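Long-range contact in ribonuclease S-F11 (Nicotiana alata, PDB 1IOO), which is a secreted ribonuclease T2 family enzyme of the style that cleaves RNA and is associated with the rejection of self pollen: residues K114-I126 with Q135-E147. Numbering follows the deposited sequence.
With NAG (2-acetamido-2-deoxy-beta-D-glucopyranose), chain C; MAN (alpha-D-mannopyranose), chain B; NAG (2-acetamido-2-deoxy-beta-D-glucopyranose), chain D.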
ATOM      1  N   LYS A 114      -4.346  -4.298 -10.799  1.00 12.96           N
ATOM      2  CA  LYS A 114      -4.704  -5.710 -10.786  1.00 13.32           C
ATOM      3  C   LYS A 114      -5.796  -6.004  -9.771  1.00 12.50           C
ATOM      4  O   LYS A 114      -6.442  -7.052  -9.834  1.00 13.74           O
ATOM      5  CB  LYS A 114      -3.490  -6.573 -10.425  1.00 16.66           C
ATOM      6  CG  LYS A 114      -2.551  -6.902 -11.568  1.00 21.43           C
ATOM      7  CD  LYS A 114      -1.335  -7.683 -11.061  1.00 24.50           C
ATOM      8  CE  LYS A 114      -1.730  -8.945 -10.290  1.00 25.98           C
ATOM      9  NZ  LYS A 114      -2.395  -9.982 -11.133  1.00 26.92           N
ATOM     10  N   PHE A 115      -6.012  -5.085  -8.835  1.00 11.45           N
ATOM     11  CA  PHE A 115      -6.970  -5.346  -7.786  1.00 11.18           C
ATOM     12  C   PHE A 115      -8.042  -4.283  -7.652  1.00 11.17           C
ATOM     13  O   PHE A 115      -7.888  -3.126  -8.046  1.00 11.81           O
ATOM     14  CB  PHE A 115      -6.274  -5.451  -6.419  1.00 12.35           C
ATOM     15  CG  PHE A 115      -5.130  -6.416  -6.389  1.00 12.13           C
ATOM     16  CD1 PHE A 115      -3.814  -5.965  -6.474  1.00 12.11           C
ATOM     17  CD2 PHE A 115      -5.366  -7.780  -6.303  1.00 11.95           C
ATOM     18  CE1 PHE A 115      -2.744  -6.870  -6.475  1.00 12.09           C
ATOM     19  CE2 PHE A 115      -4.314  -8.693  -6.304  1.00 12.30           C
ATOM     20  CZ  PHE A 115      -3.002  -8.242  -6.390  1.00 12.56           C
ATOM     21  N   ASP A 116      -9.156  -4.743  -7.102  1.00 11.28           N
ATOM     22  CA  ASP A 116     -10.263  -3.921  -6.690  1.00 10.85           C
ATOM     23  C   ASP A 116     -10.731  -4.479  -5.366  1.00 10.56           C
ATOM     24  O   ASP A 116     -11.762  -5.143  -5.279  1.00 10.92           O
ATOM     25  CB  ASP A 116     -11.413  -3.936  -7.704  1.00 13.54           C
ATOM     26  CG  ASP A 116     -12.482  -2.901  -7.382  1.00 16.17           C
ATOM     27  OD1 ASP A 116     -12.477  -2.362  -6.248  1.00 15.42           O
ATOM     28  OD2 ASP A 116     -13.336  -2.629  -8.256  1.00 17.88           O
ATOM     29  N   LEU A 117      -9.887  -4.290  -4.354  1.00  9.88           N
ATOM     30  CA  LEU A 117     -10.117  -4.851  -3.032  1.00 10.02           C
ATOM     31  C   LEU A 117     -11.423  -4.392  -2.426  1.00  9.45           C
ATOM     32  O   LEU A 117     -12.061  -5.143  -1.693  1.00  9.03           O
ATOM     33  CB  LEU A 117      -8.941  -4.532  -2.103  1.00  9.55           C
ATOM     34  CG  LEU A 117      -7.560  -5.004  -2.580  1.00 10.68           C
ATOM     35  CD1 LEU A 117      -6.553  -4.790  -1.461  1.00 13.39           C
ATOM     36  CD2 LEU A 117      -7.594  -6.480  -2.978  1.00  9.77           C
ATOM     37  N   LEU A 118     -11.824  -3.159  -2.707  1.00 10.78           N
ATOM     38  CA  LEU A 118     -13.082  -2.672  -2.179  1.00 10.28           C
ATOM     39  C   LEU A 118     -14.240  -3.534  -2.683  1.00  9.62           C
ATOM     40  O   LEU A 118     -15.132  -3.904  -1.920  1.00 10.16           O
ATOM     41  CB  LEU A 118     -13.299  -1.207  -2.573  1.00 11.45           C
ATOM     42  CG  LEU A 118     -14.529  -0.565  -1.934  1.00 12.38           C
ATOM     43  CD1 LEU A 118     -14.423  -0.624  -0.415  1.00 11.15           C
ATOM     44  CD2 LEU A 118     -14.641   0.876  -2.399  1.00 13.74           C
ATOM     45  N   ARG A 119     -14.206  -3.862  -3.972  1.00 10.69           N
ATOM     46  CA  ARG A 119     -15.236  -4.698  -4.575  1.00 11.82           C
ATOM     47  C   ARG A 119     -15.125  -6.146  -4.073  1.00 10.53           C
ATOM     48  O   ARG A 119     -16.132  -6.796  -3.793  1.00 12.08           O
ATOM     49  CB  ARG A 119     -15.115  -4.640  -6.102  1.00 12.21           C
ATOM     50  CG  ARG A 119     -16.074  -5.551  -6.867  1.00 12.36           C
ATOM     51  CD  ARG A 119     -17.536  -5.247  -6.574  1.00 14.34           C
ATOM     52  NE  ARG A 119     -18.412  -6.051  -7.426  1.00 17.84           N
ATOM     53  CZ  ARG A 119     -19.706  -6.252  -7.200  1.00 20.52           C
ATOM     54  NH1 ARG A 119     -20.294  -5.708  -6.144  1.00 22.19           N
ATOM     55  NH2 ARG A 119     -20.416  -7.009  -8.031  1.00 21.84           N
ATOM     56  N   THR A 120     -13.896  -6.642  -3.958  1.00 11.05           N
ATOM     57  CA  THR A 120     -13.677  -7.994  -3.456  1.00 11.27           C
ATOM     58  C   THR A 120     -14.229  -8.139  -2.042  1.00 10.88           C
ATOM     59  O   THR A 120     -14.886  -9.127  -1.713  1.00 12.07           O
ATOM     60  CB  THR A 120     -12.182  -8.357  -3.480  1.00 11.44           C
ATOM     61  OG1 THR A 120     -11.732  -8.377  -4.841  1.00 12.06           O
ATOM     62  CG2 THR A 120     -11.952  -9.727  -2.848  1.00 11.61           C
ATOM     63  N   LEU A 121     -13.971  -7.145  -1.202  1.00  9.49           N
ATOM     64  CA  LEU A 121     -14.491  -7.181   0.148  1.00  9.28           C
ATOM     65  C   LEU A 121     -16.017  -7.147   0.129  1.00  8.03           C
ATOM     66  O   LEU A 121     -16.674  -7.906   0.840  1.00  8.78           O
ATOM     67  CB  LEU A 121     -13.918  -6.005   0.954  1.00  8.68           C
ATOM     68  CG  LEU A 121     -12.438  -6.193   1.320  1.00  7.91           C
ATOM     69  CD1 LEU A 121     -11.834  -4.888   1.815  1.00  9.49           C
ATOM     70  CD2 LEU A 121     -12.309  -7.288   2.371  1.00  9.53           C
ATOM     71  N   GLN A 122     -16.575  -6.300  -0.728  1.00  9.89           N
ATOM     72  CA  GLN A 122     -18.021  -6.164  -0.831  1.00  9.59           C
ATOM     73  C   GLN A 122     -18.695  -7.488  -1.212  1.00 10.25           C
ATOM     74  O   GLN A 122     -19.730  -7.842  -0.645  1.00 11.47           O
ATOM     75  CB  GLN A 122     -18.394  -5.081  -1.846  1.00 11.06           C
ATOM     76  CG  GLN A 122     -19.901  -4.982  -2.075  1.00 13.22           C
ATOM     77  CD  GLN A 122     -20.276  -3.917  -3.086  1.00 16.26           C
ATOM     78  OE1 GLN A 122     -19.666  -3.808  -4.149  1.00 19.00           O
ATOM     79  NE2 GLN A 122     -21.293  -3.128  -2.761  1.00 21.79           N
ATOM     80  N   THR A 123     -18.110  -8.215  -2.161  1.00 11.92           N
ATOM     81  CA  THR A 123     -18.686  -9.490  -2.591  1.00 13.15           C
ATOM     82  C   THR A 123     -18.570 -10.550  -1.495  1.00 13.79           C
ATOM     83  O   THR A 123     -19.185 -11.614  -1.578  1.00 13.94           O
ATOM     84  CB  THR A 123     -18.047 -10.000  -3.909  1.00 14.53           C
ATOM     85  OG1 THR A 123     -16.643 -10.227  -3.731  1.00 18.99           O
ATOM     86  CG2 THR A 123     -18.261  -8.983  -5.014  1.00 16.54           C
ATOM     87  N   HIS A 124     -17.771 -10.249  -0.475  1.00 13.32           N
ATOM     88  CA  HIS A 124     -17.626 -11.124   0.682  1.00 12.98           C
ATOM     89  C   HIS A 124     -18.435 -10.569   1.858  1.00 13.83           C
ATOM     90  O   HIS A 124     -18.271 -10.984   3.006  1.00 13.61           O
ATOM     91  CB  HIS A 124     -16.147 -11.260   1.063  1.00 12.10           C
ATOM     92  CG  HIS A 124     -15.360 -12.128   0.130  1.00 12.44           C
ATOM     93  ND1 HIS A 124     -15.069 -13.448   0.404  1.00 13.87           N
ATOM     94  CD2 HIS A 124     -14.791 -11.860  -1.069  1.00 11.55           C
ATOM     95  CE1 HIS A 124     -14.353 -13.954  -0.585  1.00 11.20           C
ATOM     96  NE2 HIS A 124     -14.171 -13.011  -1.492  1.00 15.29           N
ATOM     97  N   ARG A 125     -19.302  -9.613   1.541  1.00 15.18           N
ATOM     98  CA  ARG A 125     -20.185  -8.975   2.510  1.00 14.42           C
ATOM     99  C   ARG A 125     -19.414  -8.183   3.553  1.00 14.34           C
ATOM    100  O   ARG A 125     -19.816  -8.095   4.713  1.00 15.52           O
ATOM    101  CB  ARG A 125     -21.105 -10.020   3.141  1.00 18.23           C
ATOM    102  CG  ARG A 125     -22.008 -10.654   2.085  1.00 19.80           C
ATOM    103  CD  ARG A 125     -23.024 -11.621   2.655  1.00 25.37           C
ATOM    104  NE  ARG A 125     -23.830 -12.204   1.585  1.00 30.06           N
ATOM    105  CZ  ARG A 125     -24.826 -13.062   1.778  1.00 32.08           C
ATOM    106  NH1 ARG A 125     -25.147 -13.443   3.007  1.00 35.13           N
ATOM    107  NH2 ARG A 125     -25.497 -13.544   0.738  1.00 32.92           N
ATOM    108  N   ILE A 126     -18.296  -7.608   3.124  1.00 11.87           N
ATOM    109  CA  ILE A 126     -17.478  -6.758   3.984  1.00 10.95           C
ATOM    110  C   ILE A 126     -17.434  -5.353   3.402  1.00 10.97           C
ATOM    111  O   ILE A 126     -16.807  -5.124   2.368  1.00 11.19           O
ATOM    112  CB  ILE A 126     -16.037  -7.322   4.117  1.00  9.28           C
ATOM    113  CG1 ILE A 126     -16.073  -8.683   4.825  1.00 11.42           C
ATOM    114  CG2 ILE A 126     -15.155  -6.358   4.910  1.00  8.71           C
ATOM    115  CD1 ILE A 126     -14.736  -9.415   4.819  1.00  9.47           C
ATOM    116  N   GLN A 135     -10.059 -12.832  10.314  1.00 11.49           N
ATOM    117  CA  GLN A 135     -10.071 -13.985   9.424  1.00 13.16           C
ATOM    118  C   GLN A 135     -10.959 -13.759   8.208  1.00 12.71           C
ATOM    119  O   GLN A 135     -10.607 -14.156   7.097  1.00 12.26           O
ATOM    120  CB  GLN A 135     -10.535 -15.238  10.172  1.00 15.28           C
ATOM    121  CG  GLN A 135     -10.217 -16.528   9.435  1.00 18.80           C
ATOM    122  CD  GLN A 135      -8.725 -16.728   9.244  1.00 21.37           C
ATOM    123  OE1 GLN A 135      -7.950 -16.640  10.197  1.00 23.07           O
ATOM    124  NE2 GLN A 135      -8.314 -17.005   8.010  1.00 22.50           N
ATOM    125  N   ASP A 136     -12.119 -13.140   8.413  1.00 11.99           N
ATOM    126  CA  ASP A 136     -13.024 -12.874   7.296  1.00 12.32           C
ATOM    127  C   ASP A 136     -12.387 -11.914   6.294  1.00 11.30           C
ATOM    128  O   ASP A 136     -12.487 -12.109   5.084  1.00 11.50           O
ATOM    129  CB  ASP A 136     -14.358 -12.316   7.796  1.00 13.46           C
ATOM    130  CG  ASP A 136     -15.262 -13.397   8.374  1.00 16.01           C
ATOM    131  OD1 ASP A 136     -14.911 -14.589   8.263  1.00 18.85           O
ATOM    132  OD2 ASP A 136     -16.326 -13.054   8.928  1.00 18.44           O
ATOM    133  N   ILE A 137     -11.733 -10.875   6.803  1.00 11.59           N
ATOM    134  CA  ILE A 137     -11.048  -9.927   5.938  1.00  9.00           C
ATOM    135  C   ILE A 137      -9.899 -10.619   5.203  1.00  8.76           C
ATOM    136  O   ILE A 137      -9.769 -10.511   3.984  1.00  8.50           O
ATOM    137  CB  ILE A 137     -10.491  -8.734   6.757  1.00  8.23           C
ATOM    138  CG1 ILE A 137     -11.653  -7.933   7.345  1.00 10.56           C
ATOM    139  CG2 ILE A 137      -9.631  -7.832   5.867  1.00  9.37           C
ATOM    140  CD1 ILE A 137     -11.228  -6.906   8.379  1.00 10.49           C
ATOM    141  N   PHE A 138      -9.081 -11.341   5.963  1.00  9.61           N
ATOM    142  CA  PHE A 138      -7.951 -12.085   5.414  1.00  9.69           C
ATOM    143  C   PHE A 138      -8.407 -13.040   4.296  1.00 10.34           C
ATOM    144  O   PHE A 138      -7.855 -13.031   3.195  1.00 10.87           O
ATOM    145  CB  PHE A 138      -7.282 -12.874   6.545  1.00 10.60           C
ATOM    146  CG  PHE A 138      -6.112 -13.710   6.112  1.00  9.64           C
ATOM    147  CD1 PHE A 138      -4.814 -13.223   6.215  1.00 11.17           C
ATOM    148  CD2 PHE A 138      -6.307 -14.993   5.618  1.00 10.29           C
ATOM    149  CE1 PHE A 138      -3.723 -14.011   5.829  1.00 11.81           C
ATOM    150  CE2 PHE A 138      -5.228 -15.781   5.233  1.00 12.17           C
ATOM    151  CZ  PHE A 138      -3.937 -15.288   5.339  1.00 12.99           C
ATOM    152  N   ASP A 139      -9.418 -13.856   4.587  1.00 10.20           N
ATOM    153  CA  ASP A 139      -9.929 -14.817   3.611  1.00 11.04           C
ATOM    154  C   ASP A 139     -10.395 -14.132   2.323  1.00 10.36           C
ATOM    155  O   ASP A 139     -10.111 -14.604   1.223  1.00 10.77           O
ATOM    156  CB  ASP A 139     -11.085 -15.628   4.204  1.00 13.60           C
ATOM    157  CG  ASP A 139     -10.623 -16.655   5.228  1.00 15.91           C
ATOM    158  OD1 ASP A 139      -9.404 -16.918   5.315  1.00 17.16           O
ATOM    159  OD2 ASP A 139     -11.489 -17.216   5.937  1.00 17.74           O
ATOM    160  N   ALA A 140     -11.118 -13.026   2.464  1.00 10.27           N
ATOM    161  CA  ALA A 140     -11.618 -12.299   1.304  1.00  9.15           C
ATOM    162  C   ALA A 140     -10.474 -11.822   0.407  1.00  9.10           C
ATOM    163  O   ALA A 140     -10.509 -11.998  -0.810  1.00 10.11           O
ATOM    164  CB  ALA A 140     -12.466 -11.117   1.762  1.00  8.32           C
ATOM    165  N   ILE A 141      -9.454 -11.224   1.013  1.00  9.25           N
ATOM    166  CA  ILE A 141      -8.323 -10.717   0.244  1.00  8.54           C
ATOM    167  C   ILE A 141      -7.524 -11.850  -0.401  1.00  9.18           C
ATOM    168  O   ILE A 141      -7.075 -11.727  -1.538  1.00  9.82           O
ATOM    169  CB  ILE A 141      -7.397  -9.859   1.141  1.00  7.76           C
ATOM    170  CG1 ILE A 141      -8.182  -8.662   1.698  1.00  8.28           C
ATOM    171  CG2 ILE A 141      -6.183  -9.384   0.355  1.00  7.74           C
ATOM    172  CD1 ILE A 141      -8.787  -7.739   0.630  1.00  9.53           C
ATOM    173  N   LYS A 142      -7.369 -12.963   0.305  1.00  9.03           N
ATOM    174  CA  LYS A 142      -6.583 -14.068  -0.232  1.00  9.81           C
ATOM    175  C   LYS A 142      -7.194 -14.640  -1.509  1.00 11.16           C
ATOM    176  O   LYS A 142      -6.505 -15.303  -2.285  1.00 10.68           O
ATOM    177  CB  LYS A 142      -6.398 -15.175   0.808  1.00 10.99           C
ATOM    178  CG  LYS A 142      -5.311 -16.171   0.412  1.00 11.53           C
ATOM    179  CD  LYS A 142      -5.001 -17.139   1.536  1.00 12.41           C
ATOM    180  CE  LYS A 142      -3.896 -18.107   1.129  1.00 13.10           C
ATOM    181  NZ  LYS A 142      -3.583 -19.022   2.258  1.00 16.45           N
ATOM    182  N   THR A 143      -8.478 -14.391  -1.739  1.00 10.45           N
ATOM    183  CA  THR A 143      -9.103 -14.897  -2.959  1.00 11.18           C
ATOM    184  C   THR A 143      -8.488 -14.263  -4.198  1.00 12.58           C
ATOM    185  O   THR A 143      -8.568 -14.823  -5.294  1.00 13.67           O
ATOM    186  CB  THR A 143     -10.637 -14.677  -3.004  1.00 11.36           C
ATOM    187  OG1 THR A 143     -10.942 -13.276  -2.996  1.00 12.61           O
ATOM    188  CG2 THR A 143     -11.303 -15.371  -1.830  1.00 11.61           C
ATOM    189  N   VAL A 144      -7.867 -13.097  -4.028  1.00 11.40           N
ATOM    190  CA  VAL A 144      -7.237 -12.414  -5.152  1.00 13.68           C
ATOM    191  C   VAL A 144      -5.718 -12.350  -4.994  1.00 12.08           C
ATOM    192  O   VAL A 144      -4.990 -12.273  -5.987  1.00 14.38           O
ATOM    193  CB  VAL A 144      -7.805 -10.985  -5.362  1.00 13.02           C
ATOM    194  CG1 VAL A 144      -9.275 -11.064  -5.753  1.00 12.95           C
ATOM    195  CG2 VAL A 144      -7.627 -10.152  -4.109  1.00 12.77           C
ATOM    196  N   SER A 145      -5.232 -12.380  -3.757  1.00 11.41           N
ATOM    197  CA  SER A 145      -3.787 -12.358  -3.540  1.00 11.82           C
ATOM    198  C   SER A 145      -3.185 -13.747  -3.758  1.00 12.04           C
ATOM    199  O   SER A 145      -1.983 -13.877  -4.002  1.00 11.77           O
ATOM    200  CB  SER A 145      -3.439 -11.836  -2.135  1.00 10.21           C
ATOM    201  OG  SER A 145      -3.870 -12.714  -1.113  1.00 11.13           O
ATOM    202  N   GLN A 146      -4.038 -14.771  -3.700  1.00 13.17           N
ATOM    203  CA  GLN A 146      -3.629 -16.174  -3.888  1.00 12.82           C
ATOM    204  C   GLN A 146      -2.790 -16.650  -2.719  1.00 12.87           C
ATOM    205  O   GLN A 146      -3.120 -17.637  -2.056  1.00 13.24           O
ATOM    206  CB  GLN A 146      -2.868 -16.347  -5.208  1.00 14.76           C
ATOM    207  CG  GLN A 146      -3.765 -16.192  -6.426  1.00 15.35           C
ATOM    208  CD  GLN A 146      -3.058 -16.459  -7.742  1.00 15.66           C
ATOM    209  OE1 GLN A 146      -2.059 -17.181  -7.802  1.00 18.77           O
ATOM    210  NE2 GLN A 146      -3.597 -15.894  -8.818  1.00 15.94           N
ATOM    211  N   GLU A 147      -1.677 -15.967  -2.489  1.00 11.25           N
ATOM    212  CA  GLU A 147      -0.856 -16.255  -1.340  1.00 12.03           C
ATOM    213  C   GLU A 147      -1.289 -15.361  -0.186  1.00 11.53           C
ATOM    214  O   GLU A 147      -2.057 -14.420  -0.388  1.00 12.60           O
ATOM    215  CB  GLU A 147       0.627 -16.062  -1.673  1.00 11.98           C
ATOM    216  CG  GLU A 147       1.121 -16.973  -2.812  1.00 13.46           C
ATOM    217  CD  GLU A 147       0.928 -18.466  -2.536  1.00 17.52           C
ATOM    218  OE1 GLU A 147       0.539 -19.192  -3.480  1.00 15.29           O
ATOM    219  OE2 GLU A 147       1.176 -18.920  -1.394  1.00 18.32           O
TER
HETATM  220  C1  NAG C   2      -9.737  -0.650 -11.916  1.00 12.91           C
HETATM  221  C2  NAG C   2      -9.862  -1.902 -12.777  1.00 14.26           C
HETATM  222  C3  NAG C   2      -9.251  -1.662 -14.164  1.00 16.59           C
HETATM  223  C4  NAG C   2      -9.842  -0.391 -14.812  1.00 18.12           C
HETATM  224  C5  NAG C   2      -9.730   0.787 -13.835  1.00 18.08           C
HETATM  225  C6  NAG C   2     -10.398   2.049 -14.349  1.00 19.58           C
HETATM  226  C7  NAG C   2      -9.924  -4.023 -11.638  1.00 14.02           C
HETATM  227  C8  NAG C   2      -9.184  -5.089 -10.850  1.00 14.02           C
HETATM  228  N2  NAG C   2      -9.205  -3.016 -12.122  1.00 12.97           N
HETATM  229  O3  NAG C   2      -9.520  -2.792 -14.982  1.00 17.13           O
HETATM  230  O4  NAG C   2      -9.131  -0.062 -16.029  1.00 20.51           O
HETATM  231  O5  NAG C   2     -10.363   0.459 -12.580  1.00 16.06           O
HETATM  232  O6  NAG C   2     -11.800   1.870 -14.483  1.00 24.10           O
HETATM  233  O7  NAG C   2     -11.141  -4.116 -11.798  1.00 16.46           O
HETATM  234  C1  MAN B   5      -7.856  -5.697 -17.136  1.00 25.21           C
HETATM  235  C2  MAN B   5      -8.001  -6.195 -15.695  1.00 25.89           C
HETATM  236  C3  MAN B   5      -7.031  -5.437 -14.784  1.00 25.92           C
HETATM  237  C4  MAN B   5      -5.600  -5.564 -15.308  1.00 25.85           C
HETATM  238  C5  MAN B   5      -5.545  -5.073 -16.757  1.00 27.07           C
HETATM  239  C6  MAN B   5      -4.177  -5.251 -17.390  1.00 28.95           C
HETATM  240  O2  MAN B   5      -7.731  -7.589 -15.640  1.00 26.31           O
HETATM  241  O3  MAN B   5      -7.106  -5.953 -13.464  1.00 23.30           O
HETATM  242  O4  MAN B   5      -4.725  -4.786 -14.504  1.00 25.67           O
HETATM  243  O5  MAN B   5      -6.495  -5.808 -17.563  1.00 26.35           O
HETATM  244  O6  MAN B   5      -4.007  -6.571 -17.887  1.00 31.43           O
HETATM  245  C1  NAG D   1     -10.947   1.343  -7.169  1.00 12.17           C
HETATM  246  C2  NAG D   1     -11.933   1.583  -8.326  1.00 13.18           C
HETATM  247  C3  NAG D   1     -11.892   0.429  -9.322  1.00 14.22           C
HETATM  248  C4  NAG D   1     -10.459   0.237  -9.801  1.00 11.77           C
HETATM  249  C5  NAG D   1      -9.567  -0.036  -8.588  1.00 11.32           C
HETATM  250  C6  NAG D   1      -8.114  -0.213  -8.978  1.00 12.65           C
HETATM  251  C7  NAG D   1     -14.131   2.574  -8.398  1.00 19.14           C
HETATM  252  C8  NAG D   1     -15.598   2.429  -8.033  1.00 20.40           C
HETATM  253  N2  NAG D   1     -13.278   1.741  -7.809  1.00 16.44           N
HETATM  254  O3  NAG D   1     -12.732   0.727 -10.428  1.00 15.46           O
HETATM  255  O4  NAG D   1     -10.400  -0.868 -10.717  1.00 12.42           O
HETATM  256  O5  NAG D   1      -9.626   1.086  -7.679  1.00 11.91           O
HETATM  257  O6  NAG D   1      -7.573   0.996  -9.488  1.00 16.22           O
HETATM  258  O7  NAG D   1     -13.779   3.437  -9.209  1.00 21.46           O
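A140 drives its CA against the middle of the H124 imidazole, a CH-pi contact with CA 3.7 Å from the ring centroid and only 7° off the normal. A140 CB lies over the same face, 3.5 Å from H124 CG, while the T143 methyl CG2 reaches the ring's far end. A serine in place of H124 would probably leave A140 and the T143 methyl without this flat cover and open a gap at the outer margin. One turn back, T120 has CG2 anti to its backbone N, which sets this methyl 3.4 Å from A140 O, a carbonyl already taken by T143 N and T143 OG1. No hydrogen bond joins the segments. Helices 117-123 and 135-145 cross at 122°, with axes 9.1 Å apart, and pack on the antiparallel sheet of the RNase T2 alpha+beta fold: L117 and I141 both touch I166 of strand 162-170. L121 CD2 touches both A140 CB (3.9 Å) and I141 CD1. A Schellman motif with R125 at positive phi ends helix 117-123 and brings I126 CD1 to 3.5 Å from D136 O. Near the glycan, the F115 ring turns its edge to V144 O, 3.7 Å from CE2, and V144 CG2 touches both the F115 ring and L117 CD2.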